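Long-range contacts in Amuc_1102 (Akkermansia muciniphila, PDB 7DSZ), which is of unproven function but adopts an immunoglobulin-like fold related to archaeal type IV pilus proteins, and so may take part in a pilus-like assembly: residues F54-K59 / T109-Y114; P64-G69 / V103-N108; F78-V83 / K132-Q137. One frame throughout, in Å; residues are numbered along the deposited sequence.

Contact 1: residues F54-K59 / T109-Y114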
ATOM      1  N   PHE C  54       7.689 -10.476 -14.593  1.00 15.20           N
ATOM      2  CA  PHE C  54       7.959 -10.064 -15.964  1.00 17.99           C
ATOM      3  C   PHE C  54       8.954  -8.916 -15.917  1.00 19.41           C
ATOM      4  O   PHE C  54       8.675  -7.891 -15.298  1.00 18.40           O
ATOM      5  CB  PHE C  54       6.678  -9.622 -16.678  1.00 16.86           C
ATOM      6  CG  PHE C  54       5.661 -10.720 -16.865  1.00 17.63           C
ATOM      7  CD1 PHE C  54       5.662 -11.494 -18.024  1.00 19.74           C
ATOM      8  CD2 PHE C  54       4.686 -10.956 -15.908  1.00 18.56           C
ATOM      9  CE1 PHE C  54       4.698 -12.513 -18.210  1.00 22.26           C
ATOM     10  CE2 PHE C  54       3.741 -11.962 -16.076  1.00 21.06           C
ATOM     11  CZ  PHE C  54       3.745 -12.735 -17.238  1.00 23.70           C
ATOM     12  N   GLU C  55      10.108  -9.081 -16.568  1.00 15.21           N
ATOM     13  CA  GLU C  55      11.204  -8.115 -16.480  1.00 17.20           C
ATOM     14  C   GLU C  55      11.538  -7.605 -17.868  1.00 16.21           C
ATOM     15  O   GLU C  55      11.681  -8.408 -18.790  1.00 17.15           O
ATOM     16  CB  GLU C  55      12.454  -8.774 -15.891  1.00 15.80           C
ATOM     17  CG  GLU C  55      12.273  -9.314 -14.480  1.00 16.29           C
ATOM     18  CD  GLU C  55      12.579  -8.248 -13.469  1.00 17.02           C
ATOM     19  OE1 GLU C  55      13.616  -7.555 -13.646  1.00 17.57           O
ATOM     20  OE2 GLU C  55      11.785  -8.079 -12.516  1.00 16.69           O
ATOM     21  N   ILE C  56      11.699  -6.289 -18.028  1.00 17.13           N
ATOM     22  CA  ILE C  56      12.185  -5.726 -19.279  1.00 14.70           C
ATOM     23  C   ILE C  56      13.334  -4.756 -19.031  1.00 17.94           C
ATOM     24  O   ILE C  56      13.162  -3.753 -18.328  1.00 15.71           O
ATOM     25  CB  ILE C  56      11.070  -5.063 -20.114  1.00 16.57           C
ATOM     26  CG1 ILE C  56      11.624  -4.577 -21.460  1.00 18.15           C
ATOM     27  CG2 ILE C  56      10.331  -3.944 -19.359  1.00 16.04           C
ATOM     28  CD1 ILE C  56      10.507  -4.395 -22.520  1.00 16.69           C
ATOM     29  N   PRO C  57      14.529  -5.028 -19.549  1.00 17.39           N
ATOM     30  CA  PRO C  57      15.625  -4.065 -19.440  1.00 16.44           C
ATOM     31  C   PRO C  57      15.374  -2.860 -20.322  1.00 14.97           C
ATOM     32  O   PRO C  57      14.798  -2.974 -21.404  1.00 18.49           O
ATOM     33  CB  PRO C  57      16.849  -4.836 -19.957  1.00 19.57           C
ATOM     34  CG  PRO C  57      16.428  -6.251 -20.131  1.00 18.78           C
ATOM     35  CD  PRO C  57      14.910  -6.227 -20.310  1.00 18.56           C
ATOM     36  N   PHE C  58      15.844  -1.701 -19.862  1.00 17.87           N
ATOM     37  CA  PHE C  58      15.763  -0.516 -20.707  1.00 17.63           C
ATOM     38  C   PHE C  58      16.817   0.504 -20.302  1.00 19.52           C
ATOM     39  O   PHE C  58      17.392   0.438 -19.216  1.00 18.26           O
ATOM     40  CB  PHE C  58      14.361   0.105 -20.680  1.00 16.93           C
ATOM     41  CG  PHE C  58      14.016   0.842 -19.408  1.00 19.67           C
ATOM     42  CD1 PHE C  58      13.467   0.172 -18.328  1.00 17.72           C
ATOM     43  CD2 PHE C  58      14.166   2.211 -19.329  1.00 17.70           C
ATOM     44  CE1 PHE C  58      13.096   0.862 -17.183  1.00 15.84           C
ATOM     45  CE2 PHE C  58      13.799   2.909 -18.189  1.00 18.59           C
ATOM     46  CZ  PHE C  58      13.272   2.235 -17.107  1.00 16.85           C
ATOM     47  N   LYS C  59      17.074   1.442 -21.221  1.00 18.69           N
ATOM     48  CA  LYS C  59      17.982   2.556 -20.986  1.00 20.13           C
ATOM     49  C   LYS C  59      17.369   3.795 -21.627  1.00 19.80           C
ATOM     50  O   LYS C  59      16.719   3.696 -22.671  1.00 21.99           O
ATOM     51  CB  LYS C  59      19.387   2.275 -21.562  1.00 24.04           C
ATOM     52  CG  LYS C  59      20.360   3.434 -21.395  1.00 24.29           C
ATOM     53  CD  LYS C  59      21.695   3.132 -22.078  1.00 33.82           C
ATOM     54  CE  LYS C  59      22.646   2.458 -21.124  1.00 32.73           C
ATOM     55  NZ  LYS C  59      24.056   2.453 -21.653  1.00 32.84           N
ATOM     56  N   THR C 109      18.681  -0.075 -16.636  1.00 17.65           N
ATOM     57  CA  THR C 109      17.801  -0.339 -15.507  1.00 15.14           C
ATOM     58  C   THR C 109      16.707  -1.289 -15.989  1.00 18.90           C
ATOM     59  O   THR C 109      16.815  -1.885 -17.066  1.00 18.81           O
ATOM     60  CB  THR C 109      17.284   0.986 -14.920  1.00 20.27           C
ATOM     61  OG1 THR C 109      16.489   0.732 -13.755  1.00 22.12           O
ATOM     62  CG2 THR C 109      16.475   1.768 -15.948  1.00 20.13           C
ATOM     63  N   TYR C 110      15.678  -1.490 -15.165  1.00 16.55           N
ATOM     64  CA  TYR C 110      14.648  -2.477 -15.457  1.00 15.66           C
ATOM     65  C   TYR C 110      13.278  -1.944 -15.079  1.00 14.96           C
ATOM     66  O   TYR C 110      13.137  -1.170 -14.131  1.00 14.14           O
ATOM     67  CB  TYR C 110      14.847  -3.778 -14.668  1.00 18.22           C
ATOM     68  CG  TYR C 110      15.633  -4.852 -15.373  1.00 16.13           C
ATOM     69  CD1 TYR C 110      14.984  -5.810 -16.153  1.00 17.23           C
ATOM     70  CD2 TYR C 110      17.018  -4.939 -15.223  1.00 19.94           C
ATOM     71  CE1 TYR C 110      15.698  -6.816 -16.798  1.00 18.32           C
ATOM     72  CE2 TYR C 110      17.743  -5.941 -15.869  1.00 19.39           C
ATOM     73  CZ  TYR C 110      17.072  -6.878 -16.638  1.00 19.14           C
ATOM     74  OH  TYR C 110      17.763  -7.895 -17.264  1.00 19.98           O
ATOM     75  N   ALA C 111      12.264  -2.409 -15.809  1.00 14.34           N
ATOM     76  CA  ALA C 111      10.865  -2.277 -15.412  1.00 14.49           C
ATOM     77  C   ALA C 111      10.285  -3.674 -15.182  1.00 16.65           C
ATOM     78  O   ALA C 111      10.805  -4.672 -15.694  1.00 16.85           O
ATOM     79  CB  ALA C 111      10.055  -1.517 -16.470  1.00 14.54           C
ATOM     80  N   SER C 112       9.205  -3.762 -14.404  1.00 16.68           N
ATOM     81  CA  SER C 112       8.662  -5.085 -14.121  1.00 15.81           C
ATOM     82  C   SER C 112       7.179  -5.009 -13.766  1.00 15.80           C
ATOM     83  O   SER C 112       6.656  -3.954 -13.393  1.00 15.56           O
ATOM     84  CB  SER C 112       9.436  -5.777 -12.982  1.00 16.28           C
ATOM     85  OG  SER C 112       9.313  -5.057 -11.757  1.00 16.99           O
ATOM     86  N   VAL C 113       6.509  -6.153 -13.926  1.00 17.10           N
ATOM     87  CA  VAL C 113       5.152  -6.365 -13.419  0.50 14.80           C
ATOM     88  C   VAL C 113       5.042  -7.824 -13.029  1.00 14.07           C
ATOM     89  O   VAL C 113       5.856  -8.659 -13.430  1.00 16.03           O
ATOM     90  CB  VAL C 113       4.018  -6.025 -14.419  0.50 15.83           C
ATOM     91  CG1 VAL C 113       3.792  -4.539 -14.476  0.50 17.47           C
ATOM     92  CG2 VAL C 113       4.311  -6.628 -15.788  0.50 13.93           C
ATOM     93  N   TYR C 114       4.029  -8.142 -12.214  1.00 16.45           N
ATOM     94  CA  TYR C 114       3.974  -9.443 -11.559  1.00 15.03           C
ATOM     95  C   TYR C 114       2.572 -10.032 -11.606  1.00 16.72           C
ATOM     96  O   TYR C 114       1.577  -9.307 -11.579  1.00 18.48           O
ATOM     97  CB  TYR C 114       4.402  -9.352 -10.073  1.00 14.35           C
ATOM     98  CG  TYR C 114       5.767  -8.694  -9.906  1.00 13.60           C
ATOM     99  CD1 TYR C 114       5.919  -7.321 -10.065  1.00 15.72           C
ATOM    100  CD2 TYR C 114       6.899  -9.457  -9.622  1.00 17.31           C
ATOM    101  CE1 TYR C 114       7.154  -6.720  -9.963  1.00 16.48           C
ATOM    102  CE2 TYR C 114       8.157  -8.858  -9.494  1.00 18.24           C
ATOM    103  CZ  TYR C 114       8.270  -7.481  -9.671  1.00 17.82           C
ATOM    104  OH  TYR C 114       9.511  -6.855  -9.559  1.00 15.78           O
TER
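This is a regular antiparallel pairing of two neighbouring strands in the three-stranded sheet of the immunoglobulin-like fold, close to the centre of the chain and largely buried. The axes approach to 4.6 Å and run at 146°, and six backbone hydrogen bonds hold Phe54, Ile56 and Phe58 to Val113, Ala111 and Thr109, each pair bonded both ways. The bonds around Ile56 are the straightest: Ile56 N donates to Ala111 O at 3.0 Å, and the return bond, Ala111 N to Ile56 O, is almost straight at the hydrogen. On the face of Phe54, Ile56 and Phe58, the Phe58 ring takes the crowded position between N and carbonyl carbon (chi1 74°), which lays it alongside Thr109. Thr109 CG2 then sits over the ring face, offset toward the rim, 3.4 Å from Phe58 CZ, a CH-pi contact. On the other face Pro57 and Tyr110 lie side by side, and Pro57 CB stands 4.1 Å from the Tyr110 ring centroid, 21° off its normal. Glu55, its chain bent at chi2, crosses the tyrosine at about a right angle, bringing OE1 to 3.3 Å from Tyr110 CD1. Arg192 ties this pair together, with a salt bridge to Glu55 OE1 and a cation-pi contact with the Tyr110 ring. Tyr193 OH bonds to Glu55 OE2, near which lies Asp53, a like charge that the Arg192 bridge probably offsets. Ser112 OG and Tyr114 OH share a hydrogen bond of 2.8 Å. Strand 18-32 continues the sheet beyond 54-59, while strands 70-83 and 91-104 pack on the Phe54, Phe58, Ala111 and Val113 face.

Contact 2: residues P64-G69 / V103-N108; sequences PTPKSG and VPVGEN
A type I beta turn, Pro66 to Gly69, meets the end of strand 91-104 here, at a tip of the immunoglobulin-like fold about 22 Å from the centre of the chain. The turn is closed by Gly69 N bonding to Pro66 O at 3.0 Å, and the backbone angles of Gly69, with positive phi, themselves call for glycine. Ser68 OG also bonds to Asp86 and Arg122 of the second subunit, so the turn belongs to a subunit interface as well. Along 103-108, Val103 still belongs to the strand: its backbone bonds to Ile71, and its side chain packs on Phe58, Val60 and Leu74. At Pro104 the strand ends, and Pro104 CA lies 3.6 Å from Gly69 O in a CA-H...O contact. Val105 carries most of the contact. Its N-H donates to Gly69 O at 2.9 Å with an angle of 164° at the hydrogen, although the donor stands 28° above the carbonyl plane. The side-chain part of the contact is small and apolar: with CG1 anti to the backbone N, Val105 points CG2 at the proline ring, tip to tip, 3.8 Å from Pro66 CG.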
ATOM      1  N   PRO C  64      17.726  17.905 -24.810  1.00 22.86           N
ATOM      2  CA  PRO C  64      19.103  17.861 -24.334  1.00 19.64           C
ATOM      3  C   PRO C  64      19.190  17.020 -23.068  1.00 24.26           C
ATOM      4  O   PRO C  64      18.152  16.620 -22.538  1.00 24.18           O
ATOM      5  CB  PRO C  64      19.420  19.333 -24.046  1.00 24.22           C
ATOM      6  CG  PRO C  64      18.108  19.895 -23.632  1.00 26.06           C
ATOM      7  CD  PRO C  64      17.056  19.165 -24.443  1.00 24.63           C
ATOM      8  N   THR C  65      20.389  16.772 -22.602  1.00 21.20           N
ATOM      9  CA  THR C  65      20.550  15.944 -21.412  1.00 22.92           C
ATOM     10  C   THR C  65      20.203  16.757 -20.169  1.00 21.70           C
ATOM     11  O   THR C  65      20.725  17.864 -19.994  1.00 24.17           O
ATOM     12  CB  THR C  65      21.969  15.407 -21.344  1.00 22.36           C
ATOM     13  OG1 THR C  65      22.221  14.638 -22.521  1.00 20.05           O
ATOM     14  CG2 THR C  65      22.164  14.505 -20.117  1.00 24.19           C
ATOM     15  N   PRO C  66      19.310  16.264 -19.310  1.00 20.95           N
ATOM     16  CA  PRO C  66      18.927  17.039 -18.122  1.00 24.25           C
ATOM     17  C   PRO C  66      20.113  17.207 -17.186  1.00 21.30           C
ATOM     18  O   PRO C  66      20.902  16.288 -16.987  1.00 21.08           O
ATOM     19  CB  PRO C  66      17.810  16.201 -17.484  1.00 22.53           C
ATOM     20  CG  PRO C  66      18.060  14.806 -17.965  1.00 24.54           C
ATOM     21  CD  PRO C  66      18.639  14.956 -19.368  1.00 19.65           C
ATOM     22  N   LYS C  67      20.232  18.419 -16.629  1.00 21.91           N
ATOM     23  CA  LYS C  67      21.360  18.726 -15.756  0.50 26.41           C
ATOM     24  C   LYS C  67      21.418  17.791 -14.555  1.00 26.33           C
ATOM     25  O   LYS C  67      22.514  17.415 -14.114  1.00 25.63           O
ATOM     26  CB  LYS C  67      21.285  20.179 -15.287  0.50 28.64           C
ATOM     27  CG  LYS C  67      21.415  21.194 -16.416  0.50 29.15           C
ATOM     28  CD  LYS C  67      22.633  20.904 -17.268  0.50 33.66           C
ATOM     29  CE  LYS C  67      22.787  21.934 -18.374  0.50 33.91           C
ATOM     30  NZ  LYS C  67      23.851  21.539 -19.332  0.50 46.99           N
ATOM     31  N   SER C  68      20.260  17.376 -14.038  1.00 24.96           N
ATOM     32  CA  SER C  68      20.195  16.490 -12.883  1.00 24.56           C
ATOM     33  C   SER C  68      20.586  15.054 -13.208  1.00 24.32           C
ATOM     34  O   SER C  68      20.814  14.268 -12.282  1.00 26.31           O
ATOM     35  CB  SER C  68      18.778  16.521 -12.285  1.00 21.98           C
ATOM     36  OG  SER C  68      17.860  15.759 -13.082  1.00 21.89           O
ATOM     37  N   GLY C  69      20.651  14.686 -14.486  1.00 20.55           N
ATOM     38  CA  GLY C  69      20.919  13.312 -14.858  1.00 21.17           C
ATOM     39  C   GLY C  69      19.707  12.410 -14.827  1.00 18.70           C
ATOM     40  O   GLY C  69      19.854  11.193 -15.030  1.00 21.43           O
ATOM     41  N   VAL C 103      13.778   8.768 -13.251  1.00 17.17           N
ATOM     42  CA  VAL C 103      14.352   7.757 -14.127  1.00 17.65           C
ATOM     43  C   VAL C 103      15.712   8.277 -14.582  1.00 19.79           C
ATOM     44  O   VAL C 103      15.775   9.370 -15.181  1.00 18.31           O
ATOM     45  CB  VAL C 103      13.434   7.444 -15.315  1.00 16.60           C
ATOM     46  CG1 VAL C 103      14.036   6.330 -16.152  1.00 17.96           C
ATOM     47  CG2 VAL C 103      12.053   7.008 -14.800  1.00 20.65           C
ATOM     48  N   PRO C 104      16.804   7.587 -14.265  1.00 19.89           N
ATOM     49  CA  PRO C 104      18.131   8.084 -14.634  1.00 18.65           C
ATOM     50  C   PRO C 104      18.325   7.984 -16.134  1.00 20.82           C
ATOM     51  O   PRO C 104      17.740   7.125 -16.795  1.00 20.39           O
ATOM     52  CB  PRO C 104      19.081   7.141 -13.886  1.00 23.89           C
ATOM     53  CG  PRO C 104      18.342   5.862 -13.816  1.00 26.68           C
ATOM     54  CD  PRO C 104      16.869   6.254 -13.637  1.00 22.04           C
ATOM     55  N   VAL C 105      19.136   8.892 -16.664  1.00 19.32           N
ATOM     56  CA  VAL C 105      19.476   8.922 -18.084  1.00 18.86           C
ATOM     57  C   VAL C 105      20.850   8.289 -18.263  1.00 20.94           C
ATOM     58  O   VAL C 105      21.754   8.496 -17.441  1.00 23.65           O
ATOM     59  CB  VAL C 105      19.445  10.370 -18.622  1.00 23.75           C
ATOM     60  CG1 VAL C 105      19.840  10.414 -20.082  1.00 27.56           C
ATOM     61  CG2 VAL C 105      18.059  10.986 -18.437  1.00 24.42           C
ATOM     62  N   GLY C 106      21.006   7.480 -19.311  1.00 20.04           N
ATOM     63  CA  GLY C 106      22.295   6.879 -19.603  1.00 22.11           C
ATOM     64  C   GLY C 106      22.658   5.682 -18.755  1.00 28.76           C
ATOM     65  O   GLY C 106      23.838   5.334 -18.666  1.00 25.55           O
ATOM     66  N   GLU C 107      21.681   5.025 -18.141  1.00 19.69           N
ATOM     67  CA  GLU C 107      21.942   3.971 -17.170  1.00 21.86           C
ATOM     68  C   GLU C 107      21.035   2.779 -17.441  1.00 21.18           C
ATOM     69  O   GLU C 107      19.821   2.946 -17.584  1.00 20.21           O
ATOM     70  CB  GLU C 107      21.716   4.519 -15.762  1.00 25.00           C
ATOM     71  CG  GLU C 107      22.071   3.608 -14.635  1.00 35.57           C
ATOM     72  CD  GLU C 107      21.989   4.333 -13.300  1.00 41.71           C
ATOM     73  OE1 GLU C 107      22.490   5.477 -13.218  1.00 38.04           O
ATOM     74  OE2 GLU C 107      21.419   3.761 -12.346  1.00 43.35           O
ATOM     75  N   ASN C 108      21.616   1.585 -17.522  1.00 18.92           N
ATOM     76  CA  ASN C 108      20.800   0.393 -17.700  1.00 22.33           C
ATOM     77  C   ASN C 108      19.971   0.170 -16.449  1.00 23.13           C
ATOM     78  O   ASN C 108      20.484   0.246 -15.327  1.00 21.59           O
ATOM     79  CB  ASN C 108      21.668  -0.825 -17.987  1.00 26.91           C
ATOM     80  CG  ASN C 108      22.378  -0.721 -19.315  1.00 31.65           C
ATOM     81  OD1 ASN C 108      21.742  -0.696 -20.365  1.00 27.62           O
ATOM     82  ND2 ASN C 108      23.703  -0.652 -19.274  1.00 40.82           N
TER

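Contact 3: residues F78-V83 / K132-Q137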
ATOM      1  N   PHE C  78       1.937  -2.313 -19.618  1.00 16.75           N
ATOM      2  CA  PHE C  78       2.174  -3.726 -19.863  1.00 18.28           C
ATOM      3  C   PHE C  78       0.891  -4.391 -20.347  1.00 17.09           C
ATOM      4  O   PHE C  78      -0.175  -4.168 -19.771  1.00 17.93           O
ATOM      5  CB  PHE C  78       2.636  -4.436 -18.594  1.00 18.21           C
ATOM      6  CG  PHE C  78       3.973  -3.970 -18.078  1.00 14.18           C
ATOM      7  CD1 PHE C  78       4.049  -2.826 -17.292  1.00 14.41           C
ATOM      8  CD2 PHE C  78       5.126  -4.678 -18.357  1.00 17.57           C
ATOM      9  CE1 PHE C  78       5.270  -2.397 -16.789  1.00 17.87           C
ATOM     10  CE2 PHE C  78       6.361  -4.263 -17.864  1.00 21.07           C
ATOM     11  CZ  PHE C  78       6.429  -3.127 -17.074  1.00 18.94           C
ATOM     12  N   TYR C  79       1.013  -5.228 -21.378  1.00 18.73           N
ATOM     13  CA  TYR C  79      -0.096  -6.006 -21.923  1.00 20.06           C
ATOM     14  C   TYR C  79       0.333  -7.458 -21.965  1.00 19.31           C
ATOM     15  O   TYR C  79       1.341  -7.789 -22.603  1.00 20.59           O
ATOM     16  CB  TYR C  79      -0.474  -5.551 -23.339  1.00 21.90           C
ATOM     17  CG  TYR C  79      -0.762  -4.077 -23.462  1.00 21.43           C
ATOM     18  CD1 TYR C  79       0.263  -3.177 -23.731  1.00 21.49           C
ATOM     19  CD2 TYR C  79      -2.053  -3.586 -23.336  1.00 22.46           C
ATOM     20  CE1 TYR C  79       0.015  -1.829 -23.857  1.00 21.57           C
ATOM     21  CE2 TYR C  79      -2.315  -2.230 -23.459  1.00 24.91           C
ATOM     22  CZ  TYR C  79      -1.269  -1.357 -23.719  1.00 27.75           C
ATOM     23  OH  TYR C  79      -1.499  -0.004 -23.849  1.00 29.15           O
ATOM     24  N   ILE C  80      -0.438  -8.326 -21.320  1.00 20.50           N
ATOM     25  CA  ILE C  80      -0.135  -9.747 -21.269  0.50 20.24           C
ATOM     26  C   ILE C  80      -1.401 -10.514 -21.624  1.00 21.15           C
ATOM     27  O   ILE C  80      -2.476 -10.241 -21.080  1.00 20.72           O
ATOM     28  CB  ILE C  80       0.410 -10.161 -19.888  0.50 23.35           C
ATOM     29  CG1 ILE C  80       1.801  -9.538 -19.675  0.50 22.70           C
ATOM     30  CG2 ILE C  80       0.470 -11.685 -19.766  0.50 22.98           C
ATOM     31  CD1 ILE C  80       2.265  -9.466 -18.220  0.50 22.65           C
ATOM     32  N   ALA C  81      -1.267 -11.468 -22.547  1.00 22.57           N
ATOM     33  CA  ALA C  81      -2.390 -12.271 -23.015  1.00 23.73           C
ATOM     34  C   ALA C  81      -2.177 -13.728 -22.638  1.00 18.84           C
ATOM     35  O   ALA C  81      -1.099 -14.292 -22.872  1.00 22.67           O
ATOM     36  CB  ALA C  81      -2.571 -12.120 -24.536  1.00 24.09           C
ATOM     37  N   VAL C  82      -3.208 -14.332 -22.039  1.00 23.53           N
ATOM     38  CA  VAL C  82      -3.212 -15.738 -21.663  1.00 23.89           C
ATOM     39  C   VAL C  82      -4.549 -16.334 -22.094  1.00 21.36           C
ATOM     40  O   VAL C  82      -5.531 -15.622 -22.317  1.00 26.33           O
ATOM     41  CB  VAL C  82      -2.993 -15.949 -20.139  1.00 24.02           C
ATOM     42  CG1 VAL C  82      -1.700 -15.277 -19.683  1.00 23.52           C
ATOM     43  CG2 VAL C  82      -4.179 -15.398 -19.341  1.00 22.64           C
ATOM     44  N   VAL C  83      -4.575 -17.662 -22.203  1.00 30.93           N
ATOM     45  CA  VAL C  83      -5.830 -18.358 -22.474  1.00 28.57           C
ATOM     46  C   VAL C  83      -6.700 -18.324 -21.226  1.00 27.38           C
ATOM     47  O   VAL C  83      -6.233 -18.647 -20.125  1.00 28.35           O
ATOM     48  CB  VAL C  83      -5.561 -19.804 -22.911  1.00 34.55           C
ATOM     49  CG1 VAL C  83      -6.882 -20.559 -23.076  1.00 32.58           C
ATOM     50  CG2 VAL C  83      -4.742 -19.838 -24.202  1.00 34.28           C
ATOM     51  N   LYS C 132       3.884 -22.896 -22.285  1.00 46.87           N
ATOM     52  CA  LYS C 132       3.973 -21.506 -22.729  1.00 43.66           C
ATOM     53  C   LYS C 132       2.622 -20.838 -22.495  1.00 40.96           C
ATOM     54  O   LYS C 132       1.841 -20.581 -23.416  1.00 41.40           O
ATOM     55  CB  LYS C 132       4.389 -21.427 -24.194  1.00 53.14           C
ATOM     56  CG  LYS C 132       5.846 -21.758 -24.436  1.00 59.49           C
ATOM     57  CD  LYS C 132       6.767 -20.795 -23.704  1.00 60.81           C
ATOM     58  CE  LYS C 132       8.028 -21.509 -23.259  1.00 61.49           C
ATOM     59  NZ  LYS C 132       8.492 -22.477 -24.293  1.00 58.82           N
ATOM     60  N   TRP C 133       2.346 -20.574 -21.218  1.00 32.55           N
ATOM     61  CA  TRP C 133       1.040 -20.039 -20.875  1.00 26.34           C
ATOM     62  C   TRP C 133       0.902 -18.560 -21.199  1.00 22.19           C
ATOM     63  O   TRP C 133      -0.221 -18.057 -21.251  1.00 25.46           O
ATOM     64  CB  TRP C 133       0.735 -20.298 -19.398  1.00 30.71           C
ATOM     65  CG  TRP C 133       1.746 -19.783 -18.401  1.00 26.21           C
ATOM     66  CD1 TRP C 133       2.849 -20.443 -17.926  1.00 28.69           C
ATOM     67  CD2 TRP C 133       1.698 -18.529 -17.704  1.00 21.81           C
ATOM     68  NE1 TRP C 133       3.500 -19.666 -16.988  1.00 28.14           N
ATOM     69  CE2 TRP C 133       2.812 -18.487 -16.836  1.00 27.97           C
ATOM     70  CE3 TRP C 133       0.821 -17.439 -17.732  1.00 23.58           C
ATOM     71  CZ2 TRP C 133       3.074 -17.389 -16.002  1.00 22.81           C
ATOM     72  CZ3 TRP C 133       1.079 -16.354 -16.912  1.00 21.63           C
ATOM     73  CH2 TRP C 133       2.208 -16.330 -16.068  1.00 21.30           C
ATOM     74  N   VAL C 134       2.003 -17.856 -21.439  1.00 25.42           N
ATOM     75  CA  VAL C 134       1.947 -16.470 -21.894  1.00 23.64           C
ATOM     76  C   VAL C 134       1.870 -16.483 -23.417  1.00 24.05           C
ATOM     77  O   VAL C 134       2.846 -16.823 -24.091  1.00 28.51           O
ATOM     78  CB  VAL C 134       3.163 -15.671 -21.411  1.00 24.15           C
ATOM     79  CG1 VAL C 134       3.036 -14.220 -21.860  1.00 26.91           C
ATOM     80  CG2 VAL C 134       3.310 -15.771 -19.894  1.00 24.53           C
ATOM     81  N   LYS C 135       0.726 -16.084 -23.967  1.00 24.52           N
ATOM     82  CA  LYS C 135       0.519 -16.156 -25.410  1.00 27.67           C
ATOM     83  C   LYS C 135       1.051 -14.926 -26.136  1.00 31.44           C
ATOM     84  O   LYS C 135       1.736 -15.057 -27.154  1.00 28.97           O
ATOM     85  CB  LYS C 135      -0.971 -16.350 -25.711  1.00 28.59           C
ATOM     86  CG  LYS C 135      -1.505 -17.684 -25.200  1.00 35.53           C
ATOM     87  CD  LYS C 135      -0.528 -18.817 -25.510  1.00 34.00           C
ATOM     88  CE  LYS C 135      -1.080 -20.153 -25.036  1.00 37.71           C
ATOM     89  NZ  LYS C 135      -0.103 -21.262 -25.193  1.00 43.39           N
ATOM     90  N   TYR C 136       0.746 -13.735 -25.630  1.00 24.51           N
ATOM     91  CA  TYR C 136       1.246 -12.491 -26.201  1.00 23.03           C
ATOM     92  C   TYR C 136       1.752 -11.573 -25.096  1.00 26.25           C
ATOM     93  O   TYR C 136       1.254 -11.611 -23.966  1.00 23.79           O
ATOM     94  CB  TYR C 136       0.169 -11.760 -26.963  1.00 23.17           C
ATOM     95  CG  TYR C 136      -0.461 -12.583 -28.064  1.00 32.09           C
ATOM     96  CD1 TYR C 136       0.271 -12.944 -29.177  1.00 36.49           C
ATOM     97  CD2 TYR C 136      -1.782 -13.000 -27.979  1.00 39.07           C
ATOM     98  CE1 TYR C 136      -0.289 -13.691 -30.195  1.00 42.47           C
ATOM     99  CE2 TYR C 136      -2.360 -13.751 -29.000  1.00 41.87           C
ATOM    100  CZ  TYR C 136      -1.601 -14.090 -30.101  1.00 38.72           C
ATOM    101  OH  TYR C 136      -2.145 -14.833 -31.118  1.00 43.07           O
ATOM    102  N   GLN C 137       2.736 -10.739 -25.446  1.00 22.25           N
ATOM    103  CA  GLN C 137       3.293  -9.736 -24.542  1.00 21.24           C
ATOM    104  C   GLN C 137       3.487  -8.423 -25.289  1.00 21.50           C
ATOM    105  O   GLN C 137       3.800  -8.408 -26.482  1.00 22.16           O
ATOM    106  CB  GLN C 137       4.662 -10.142 -23.964  1.00 23.08           C
ATOM    107  CG  GLN C 137       4.661 -11.463 -23.250  1.00 24.32           C
ATOM    108  CD  GLN C 137       5.985 -11.779 -22.579  1.00 25.64           C
ATOM    109  OE1 GLN C 137       6.015 -12.394 -21.513  1.00 25.48           O
ATOM    110  NE2 GLN C 137       7.090 -11.394 -23.218  1.00 24.27           N
TER
HETATM  111  O   HOH W   1      -2.341 -19.401 -21.516  1.00 35.93           O
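Ala81 O is the best-held polar atom, gripped by two N-H groups of one classic beta bulge: Lys135 N at 2.8 Å, in the carbonyl plane, and Tyr136 N in a weak bond of 3.4 Å. Lys135 and Tyr136 thus both face Ala81, and the helix-like backbone of Lys135 (psi -47°) gives strand 134-143 its extra residue where it pairs antiparallel with strand 70-83 in the larger sheet of the immunoglobulin-like fold. The bulge is closed by Ala81 N, which donates to Tyr136 O (166° at the hydrogen); regular pairing goes on with Ile80 opposite Gln137. Ala81 CB meets the Tyr136 ring in plane, at its CD2 edge, while Met158, Glu154 and Trp161 also pack on that tyrosine. On the other face Ile80 and Val134 cross obliquely, near Phe54. Gln137 NE2 is bonded to Tyr151 OH and Leu26 O. Toward the start of 132-137, Val82 CG1 approaches the edge of the Trp133 indole, 3.9 Å from CE3, and helix 117-124 packs against the same tryptophan. Lys135 bends at chi2 (-44°) and then runs out extended past Val83 CG2, so that NZ reaches Lys132 O at 2.7 Å. Val83 N lies 4.5 Å from Trp133 O, too far for a direct bond, and one water bridges the two segments, accepting from Val83 N at 2.9 Å and donating to Trp133 O at 2.5 Å.

Contact 1 lies in the three-stranded sheet; contacts 2 and 3 both reach the larger mixed sheet, through its adjoining strands 91-104 and 70-83. Along the chain the order is 54-59, 64-69, 78-83, 103-108, 109-114, 132-137, so contact 3 interleaves with both others, whereas contact 2 falls wholly between the segments of contact 1. Centres of contacts 1 and 3 are 16 Å apart, and the sheets meet there, with Val113 CG1 3.3 Å from Phe78 CD1. Contacts 1 and 2, 18 Å apart by centres, touch through Phe58 CE2 and Val103 CG1 at 4.0 Å. Contacts 2 and 3, about 32 Å apart by centres on opposite sides of the chain's centre, do not touch (nearest atoms about 12 Å). Contact 1 thus touches both others.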